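Mevalonate kinase, putative (Leishmania major, PDB 2HFS) probably phosphorylates (R)-mevalonate with ATP to give (R)-5-phosphomevalonate, the first of three steps from mevalonate to isopentenyl diphosphate. Local coordinates at residues F25-V30 with A281-T286; E50-V55 with G97-I102. One frame throughout, in Å; residues are numbered along the deposited sequence.

Contact 1: residues F25-V30 with A281-T286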
ATOM      1  N   PHE A  25       3.946  -6.311  -8.629  1.00 11.91           N
ATOM      2  CA  PHE A  25       4.897  -7.419  -8.779  1.00 10.76           C
ATOM      3  C   PHE A  25       5.885  -7.523  -7.645  1.00 11.19           C
ATOM      4  O   PHE A  25       6.393  -6.520  -7.168  1.00 10.90           O
ATOM      5  CB  PHE A  25       5.710  -7.269 -10.067  1.00 11.65           C
ATOM      6  CG  PHE A  25       4.893  -7.438 -11.325  1.00 10.14           C
ATOM      7  CD1 PHE A  25       4.804  -8.689 -11.944  1.00 10.20           C
ATOM      8  CD2 PHE A  25       4.220  -6.364 -11.884  1.00 10.48           C
ATOM      9  CE1 PHE A  25       4.060  -8.863 -13.081  1.00 10.55           C
ATOM     10  CE2 PHE A  25       3.465  -6.534 -13.051  1.00 11.32           C
ATOM     11  CZ  PHE A  25       3.380  -7.790 -13.646  1.00 14.06           C
ATOM     12  N   GLY A  26       6.134  -8.750  -7.199  1.00 11.64           N
ATOM     13  CA  GLY A  26       7.370  -9.074  -6.513  1.00  9.30           C
ATOM     14  C   GLY A  26       7.371  -9.095  -4.993  1.00 10.86           C
ATOM     15  O   GLY A  26       8.421  -9.087  -4.387  1.00 11.87           O
ATOM     16  N   GLU A  27       6.192  -9.134  -4.381  1.00 12.02           N
ATOM     17  CA  GLU A  27       6.093  -9.469  -2.961  1.00 11.01           C
ATOM     18  C   GLU A  27       6.856 -10.768  -2.667  1.00 12.42           C
ATOM     19  O   GLU A  27       6.831 -11.724  -3.465  1.00 10.19           O
ATOM     20  CB  GLU A  27       4.650  -9.646  -2.510  1.00 11.04           C
ATOM     21  CG  GLU A  27       3.828 -10.583  -3.373  1.00  8.61           C
ATOM     22  CD  GLU A  27       3.184  -9.839  -4.535  1.00 10.96           C
ATOM     23  OE1 GLU A  27       2.228  -9.060  -4.283  1.00 10.62           O
ATOM     24  OE2 GLU A  27       3.651  -9.993  -5.688  1.00 10.80           O
ATOM     25  N   HIS A  28       7.510 -10.802  -1.513  1.00 10.41           N
ATOM     26  CA  HIS A  28       8.319 -11.962  -1.093  1.00 11.04           C
ATOM     27  C   HIS A  28       9.658 -12.146  -1.800  1.00 11.56           C
ATOM     28  O   HIS A  28      10.692 -12.322  -1.142  1.00 13.93           O
ATOM     29  CB  HIS A  28       7.477 -13.250  -1.090  1.00 11.89           C
ATOM     30  CG  HIS A  28       6.420 -13.243  -0.038  1.00 11.21           C
ATOM     31  ND1 HIS A  28       6.710 -13.415   1.297  1.00 14.75           N
ATOM     32  CD2 HIS A  28       5.086 -13.028  -0.113  1.00 12.07           C
ATOM     33  CE1 HIS A  28       5.597 -13.321   2.002  1.00 15.60           C
ATOM     34  NE2 HIS A  28       4.598 -13.068   1.172  1.00 13.69           N
ATOM     35  N   PHE A  29       9.664 -12.090  -3.129  1.00 11.67           N
ATOM     36  CA  PHE A  29      10.917 -12.253  -3.883  1.00 11.73           C
ATOM     37  C   PHE A  29      11.863 -11.065  -3.711  1.00 13.20           C
ATOM     38  O   PHE A  29      13.102 -11.207  -3.775  1.00 12.45           O
ATOM     39  CB  PHE A  29      10.614 -12.502  -5.356  1.00 13.51           C
ATOM     40  CG  PHE A  29       9.906 -13.810  -5.604  1.00 11.87           C
ATOM     41  CD1 PHE A  29       8.560 -13.837  -5.952  1.00 13.76           C
ATOM     42  CD2 PHE A  29      10.584 -15.022  -5.454  1.00  9.40           C
ATOM     43  CE1 PHE A  29       7.901 -15.054  -6.166  1.00 10.06           C
ATOM     44  CE2 PHE A  29       9.934 -16.248  -5.690  1.00 10.70           C
ATOM     45  CZ  PHE A  29       8.582 -16.255  -6.035  1.00  9.61           C
ATOM     46  N   VAL A  30      11.269  -9.901  -3.472  1.00 12.25           N
ATOM     47  CA  VAL A  30      12.008  -8.680  -3.168  1.00 12.88           C
ATOM     48  C   VAL A  30      12.910  -8.813  -1.922  1.00 12.46           C
ATOM     49  O   VAL A  30      14.002  -8.228  -1.867  1.00 13.82           O
ATOM     50  CB  VAL A  30      11.027  -7.486  -3.015  1.00 11.46           C
ATOM     51  CG1 VAL A  30      10.097  -7.684  -1.791  1.00 12.09           C
ATOM     52  CG2 VAL A  30      11.770  -6.170  -2.940  1.00 14.60           C
ATOM     53  N   ALA A 281      -4.609 -11.078 -12.664  1.00  9.97           N
ATOM     54  CA  ALA A 281      -5.079 -11.005 -11.285  1.00 10.53           C
ATOM     55  C   ALA A 281      -4.176 -11.856 -10.411  1.00 10.69           C
ATOM     56  O   ALA A 281      -3.728 -12.932 -10.821  1.00 11.83           O
ATOM     57  CB  ALA A 281      -6.508 -11.494 -11.186  1.00  8.10           C
ATOM     58  N   LYS A 282      -3.916 -11.382  -9.200  1.00 10.19           N
ATOM     59  CA  LYS A 282      -2.961 -12.072  -8.344  1.00  9.19           C
ATOM     60  C   LYS A 282      -3.128 -11.574  -6.932  1.00  7.09           C
ATOM     61  O   LYS A 282      -3.648 -10.478  -6.706  1.00  8.57           O
ATOM     62  CB  LYS A 282      -1.516 -11.814  -8.813  1.00  8.34           C
ATOM     63  CG  LYS A 282      -1.132 -10.312  -8.871  1.00  9.57           C
ATOM     64  CD  LYS A 282       0.314 -10.107  -9.341  1.00 10.69           C
ATOM     65  CE  LYS A 282       1.365 -10.462  -8.266  1.00 12.25           C
ATOM     66  NZ  LYS A 282       1.406  -9.440  -7.176  1.00 13.59           N
ATOM     67  N   LEU A 283      -2.634 -12.351  -5.988  1.00  8.09           N
ATOM     68  CA  LEU A 283      -2.534 -11.870  -4.618  1.00  6.74           C
ATOM     69  C   LEU A 283      -1.606 -10.662  -4.599  1.00  8.16           C
ATOM     70  O   LEU A 283      -0.734 -10.537  -5.449  1.00  8.71           O
ATOM     71  CB  LEU A 283      -1.997 -12.944  -3.679  1.00  8.74           C
ATOM     72  CG  LEU A 283      -0.581 -13.502  -3.778  1.00  6.38           C
ATOM     73  CD1 LEU A 283       0.542 -12.655  -3.092  1.00  7.93           C
ATOM     74  CD2 LEU A 283      -0.658 -14.899  -3.118  1.00  8.50           C
ATOM     75  N   SER A 284      -1.795  -9.782  -3.626  1.00  8.53           N
ATOM     76  CA  SER A 284      -0.962  -8.582  -3.521  1.00  9.23           C
ATOM     77  C   SER A 284      -0.462  -8.451  -2.097  1.00  9.63           C
ATOM     78  O   SER A 284      -1.260  -8.267  -1.183  1.00 10.37           O
ATOM     79  CB  SER A 284      -1.760  -7.331  -3.897  1.00  8.32           C
ATOM     80  OG  SER A 284      -0.963  -6.169  -3.724  1.00 11.29           O
ATOM     81  N   GLY A 285       0.851  -8.546  -1.913  1.00 10.12           N
ATOM     82  CA  GLY A 285       1.438  -8.324  -0.598  1.00 10.80           C
ATOM     83  C   GLY A 285       1.759  -9.627   0.095  1.00 12.07           C
ATOM     84  O   GLY A 285       2.279 -10.551  -0.521  1.00 13.46           O
ATOM     85  N   THR A 286       1.424  -9.697   1.381  1.00 12.75           N
ATOM     86  CA  THR A 286       1.840 -10.814   2.241  1.00 13.34           C
ATOM     87  C   THR A 286       1.277 -12.152   1.775  1.00 11.89           C
ATOM     88  O   THR A 286       1.954 -13.166   1.853  1.00 13.22           O
ATOM     89  CB  THR A 286       1.436 -10.534   3.706  1.00  9.70           C
ATOM     90  OG1 THR A 286       2.175  -9.411   4.181  1.00 15.10           O
ATOM     91  CG2 THR A 286       1.840 -11.685   4.653  1.00 12.37           C
TER

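Contact 2: residues E50-V55 with G97-I102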
ATOM      1  N   GLU A  50      -6.293  21.333  13.415  1.00 10.50           N
ATOM      2  CA  GLU A  50      -6.448  22.670  13.964  1.00 10.96           C
ATOM      3  C   GLU A  50      -6.056  22.706  15.429  1.00 11.19           C
ATOM      4  O   GLU A  50      -6.092  21.685  16.117  1.00 10.68           O
ATOM      5  CB  GLU A  50      -7.866  23.155  13.782  1.00 12.92           C
ATOM      6  CG  GLU A  50      -8.905  22.239  14.388  1.00 15.61           C
ATOM      7  CD  GLU A  50     -10.283  22.779  14.119  1.00 17.65           C
ATOM      8  OE1 GLU A  50     -10.762  22.639  12.977  1.00 18.63           O
ATOM      9  OE2 GLU A  50     -10.855  23.377  15.039  1.00 17.08           O
ATOM     10  N   ILE A  51      -5.678  23.890  15.891  1.00 12.05           N
ATOM     11  CA  ILE A  51      -5.249  24.088  17.270  1.00 13.43           C
ATOM     12  C   ILE A  51      -6.391  23.829  18.232  1.00 12.67           C
ATOM     13  O   ILE A  51      -7.563  23.997  17.874  1.00 13.53           O
ATOM     14  CB  ILE A  51      -4.589  25.487  17.441  1.00 12.71           C
ATOM     15  CG1 ILE A  51      -5.557  26.629  17.099  1.00 18.24           C
ATOM     16  CG2 ILE A  51      -3.340  25.583  16.561  1.00 16.00           C
ATOM     17  CD1 ILE A  51      -4.940  28.045  17.288  1.00 16.67           C
ATOM     18  N   ASN A  52      -6.057  23.341  19.424  1.00 12.12           N
ATOM     19  CA  ASN A  52      -7.050  23.050  20.451  1.00 12.70           C
ATOM     20  C   ASN A  52      -6.591  23.788  21.707  1.00 13.26           C
ATOM     21  O   ASN A  52      -5.933  23.210  22.552  1.00 13.60           O
ATOM     22  CB  ASN A  52      -7.146  21.527  20.669  1.00 12.66           C
ATOM     23  CG  ASN A  52      -8.539  21.068  21.133  1.00 14.09           C
ATOM     24  OD1 ASN A  52      -9.523  21.806  21.044  1.00 12.74           O
ATOM     25  ND2 ASN A  52      -8.619  19.835  21.600  1.00 14.81           N
ATOM     26  N   PRO A  53      -6.861  25.093  21.794  1.00 12.88           N
ATOM     27  CA  PRO A  53      -6.305  25.892  22.889  1.00 14.92           C
ATOM     28  C   PRO A  53      -6.789  25.373  24.227  1.00 16.37           C
ATOM     29  O   PRO A  53      -7.954  25.001  24.352  1.00 17.30           O
ATOM     30  CB  PRO A  53      -6.855  27.286  22.616  1.00 14.63           C
ATOM     31  CG  PRO A  53      -7.134  27.284  21.203  1.00 11.65           C
ATOM     32  CD  PRO A  53      -7.696  25.915  20.900  1.00 13.61           C
ATOM     33  N   GLY A  54      -5.874  25.282  25.193  1.00 16.71           N
ATOM     34  CA  GLY A  54      -6.200  24.848  26.545  1.00 19.29           C
ATOM     35  C   GLY A  54      -6.374  23.355  26.756  1.00 19.77           C
ATOM     36  O   GLY A  54      -6.457  22.904  27.897  1.00 20.76           O
ATOM     37  N   VAL A  55      -6.473  22.591  25.665  1.00 19.17           N
ATOM     38  CA  VAL A  55      -6.706  21.155  25.759  1.00 19.10           C
ATOM     39  C   VAL A  55      -5.474  20.449  25.220  1.00 18.77           C
ATOM     40  O   VAL A  55      -5.180  20.556  24.035  1.00 18.58           O
ATOM     41  CB  VAL A  55      -7.977  20.708  24.972  1.00 19.58           C
ATOM     42  CG1 VAL A  55      -8.274  19.238  25.229  1.00 17.86           C
ATOM     43  CG2 VAL A  55      -9.172  21.591  25.310  1.00 19.06           C
ATOM     44  N   GLY A  97      -3.255  21.703  22.434  1.00 13.79           N
ATOM     45  CA  GLY A  97      -3.158  20.491  21.645  1.00 13.14           C
ATOM     46  C   GLY A  97      -3.663  20.717  20.238  1.00 13.09           C
ATOM     47  O   GLY A  97      -3.691  21.852  19.744  1.00 12.14           O
ATOM     48  N   LEU A  98      -4.054  19.619  19.596  1.00 12.22           N
ATOM     49  CA  LEU A  98      -4.571  19.642  18.241  1.00 12.26           C
ATOM     50  C   LEU A  98      -5.817  18.770  18.131  1.00 12.03           C
ATOM     51  O   LEU A  98      -5.908  17.706  18.744  1.00 11.97           O
ATOM     52  CB  LEU A  98      -3.512  19.119  17.240  1.00 11.76           C
ATOM     53  CG  LEU A  98      -2.196  19.899  17.049  1.00 13.59           C
ATOM     54  CD1 LEU A  98      -1.231  19.159  16.120  1.00 15.88           C
ATOM     55  CD2 LEU A  98      -2.413  21.313  16.519  1.00 15.65           C
ATOM     56  N   LYS A  99      -6.765  19.216  17.322  1.00 13.23           N
ATOM     57  CA  LYS A  99      -7.827  18.345  16.881  1.00 13.23           C
ATOM     58  C   LYS A  99      -7.446  17.838  15.502  1.00 13.76           C
ATOM     59  O   LYS A  99      -7.084  18.636  14.633  1.00 12.60           O
ATOM     60  CB  LYS A  99      -9.160  19.096  16.842  1.00 13.91           C
ATOM     61  CG  LYS A  99      -9.807  19.201  18.228  1.00 16.76           C
ATOM     62  CD  LYS A  99     -11.030  20.120  18.234  1.00 18.53           C
ATOM     63  CE  LYS A  99     -12.313  19.379  17.987  1.00 19.02           C
ATOM     64  NZ  LYS A  99     -13.493  20.282  18.166  1.00 23.59           N
HETATM   65  N   MSE A 100      -7.537  16.523  15.327  1.00 11.89           N
HETATM   66  CA  MSE A 100      -7.157  15.834  14.095  1.00 13.29           C
HETATM   67  C   MSE A 100      -8.423  15.231  13.481  1.00 12.58           C
HETATM   68  O   MSE A 100      -9.148  14.467  14.137  1.00 11.98           O
HETATM   69  CB  MSE A 100      -6.142  14.736  14.436  1.00 15.05           C
HETATM   70  CG  MSE A 100      -5.503  14.066  13.239  1.00 16.68           C
HETATM   71 SE   MSE A 100      -4.180  12.696  13.784  1.00 24.06          SE
HETATM   72  CE  MSE A 100      -3.808  12.084  12.020  1.00 18.57           C
ATOM     73  N   PHE A 101      -8.715  15.584  12.235  1.00  9.38           N
ATOM     74  CA  PHE A 101      -9.798  14.917  11.513  1.00  9.86           C
ATOM     75  C   PHE A 101      -9.198  14.017  10.443  1.00  9.75           C
ATOM     76  O   PHE A 101      -8.359  14.476   9.671  1.00  9.87           O
ATOM     77  CB  PHE A 101     -10.741  15.942  10.891  1.00 10.79           C
ATOM     78  CG  PHE A 101     -11.841  15.325  10.071  1.00 14.13           C
ATOM     79  CD1 PHE A 101     -13.051  14.960  10.673  1.00 17.74           C
ATOM     80  CD2 PHE A 101     -11.672  15.107   8.705  1.00 14.56           C
ATOM     81  CE1 PHE A 101     -14.079  14.383   9.922  1.00 15.31           C
ATOM     82  CE2 PHE A 101     -12.698  14.517   7.939  1.00 13.22           C
ATOM     83  CZ  PHE A 101     -13.894  14.160   8.544  1.00 14.72           C
ATOM     84  N   ILE A 102      -9.579  12.734  10.415  1.00  9.77           N
ATOM     85  CA  ILE A 102      -9.034  11.835   9.363  1.00  9.30           C
ATOM     86  C   ILE A 102     -10.118  11.373   8.409  1.00  9.85           C
ATOM     87  O   ILE A 102     -11.125  10.794   8.842  1.00  9.47           O
ATOM     88  CB  ILE A 102      -8.289  10.589   9.925  1.00  9.95           C
ATOM     89  CG1 ILE A 102      -7.552  10.872  11.240  1.00  9.20           C
ATOM     90  CG2 ILE A 102      -7.321  10.028   8.862  1.00  8.44           C
ATOM     91  CD1 ILE A 102      -6.905   9.613  11.826  1.00  8.61           C
TER

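Contact 1: residues F25-V30 with A281-T286
Glu27 and Lys282 meet tip to tip in a salt bridge, with NZ of Lys282 2.7 Å from OE2 of Glu27, on the syn side and 28° out of the carboxylate plane. A weak bond joins the same NZ to Glu27 OE1. OE1 also takes a nearly straight bond from Gly285 N at 2.8 Å on its anti lone pair, so ammonium and amide together fix the carboxylate's rotation. Glu27 CG sits between backbone N and carbonyl carbon (chi1 51°), and the chain bends at chi2. The ammonium is gripped further by the carbonyl oxygens of Leu283 and Leu24, which probably help it stay charged. One residue on, NE2 of His28 donates to Thr286 O at 2.7 Å; the oxygen lies near the ring plane, the nitrogen above the carbonyl plane. Apolar contact is slight, CD1 of Leu283 resting 3.9 Å from CG of Glu27. CB and CG of Glu27 also lie against Gly285 O. The contact ties the N-terminal part of the GHMP kinase fold, through the loop after strand 17-25, to strand 280-284 and the following loop in the C-terminal family region. Helix 201-214 packs on His28 through Val204, Val205 and Val208; helix 242-258 touches Phe25 and Lys282.

Contact 2: residues E50-V55 with G97-I102
Lys99 lies alongside Glu50 and then runs past Asn52, all three on one face of an antiparallel ladder in the mixed sheet. Its CB stands 4.0 Å from CG of Glu50. CG, anti to the carbonyl carbon (chi1 -81°), comes against the amide of Asn52, 3.6 Å from ND2. CD continues to OD1 of Asn52, also at 3.6 Å, so the aliphatic part of the lysine crosses the carboxamide by van der Waals contact. Beyond CD the chain bends, and NZ ends 5.1 Å from OE2 of Glu50, too far for a salt bridge. Beneath these side chains, Glu50 and Lys99 form a hydrogen-bonded pair, with Lys99 N to Glu50 O at 2.8 Å and a return bond from Glu50 N to Lys99 O. Asn52 and Gly97 make the next such pair. Between them, in the non-hydrogen-bonded pair, CD2 of Leu98 reaches CA of Ile51 at 4.0 Å. Asn52 also starts a type II turn to Val55, and its O accepts from Gly97 N and Val55 N on opposite faces of its plane; Gly97 N bonds weakly to Val55 O. Leu98 packs on Leu126, Leu129 and Tyr130 of helix 114-130, while strand 58-62 flanks 97-103 on its other side. Backbone bonds therefore set the register, while the opposite charges of Glu50 and Lys99 probably add only a loose attraction on this partly exposed face.

How the contacts relate
Contact 1 is core and contact 2 lies nearer the surface: their centres are 39 Å apart, on opposite sides of the chain's centre. Strand 36-52 follows the loop of 25-30 and ends in contact 2, so the two share a neighbourhood in sequence but no element. The first closes a long loop of chain, bringing an early segment to the C-terminal sheet; the second zips two strands of the mixed sheet over a much shorter separation. Their chemistry follows. In the interior, side-chain charges are paired directly and bonded to backbone groups, whereas at the periphery main-chain bonds do the joining and opposite charges stay apart.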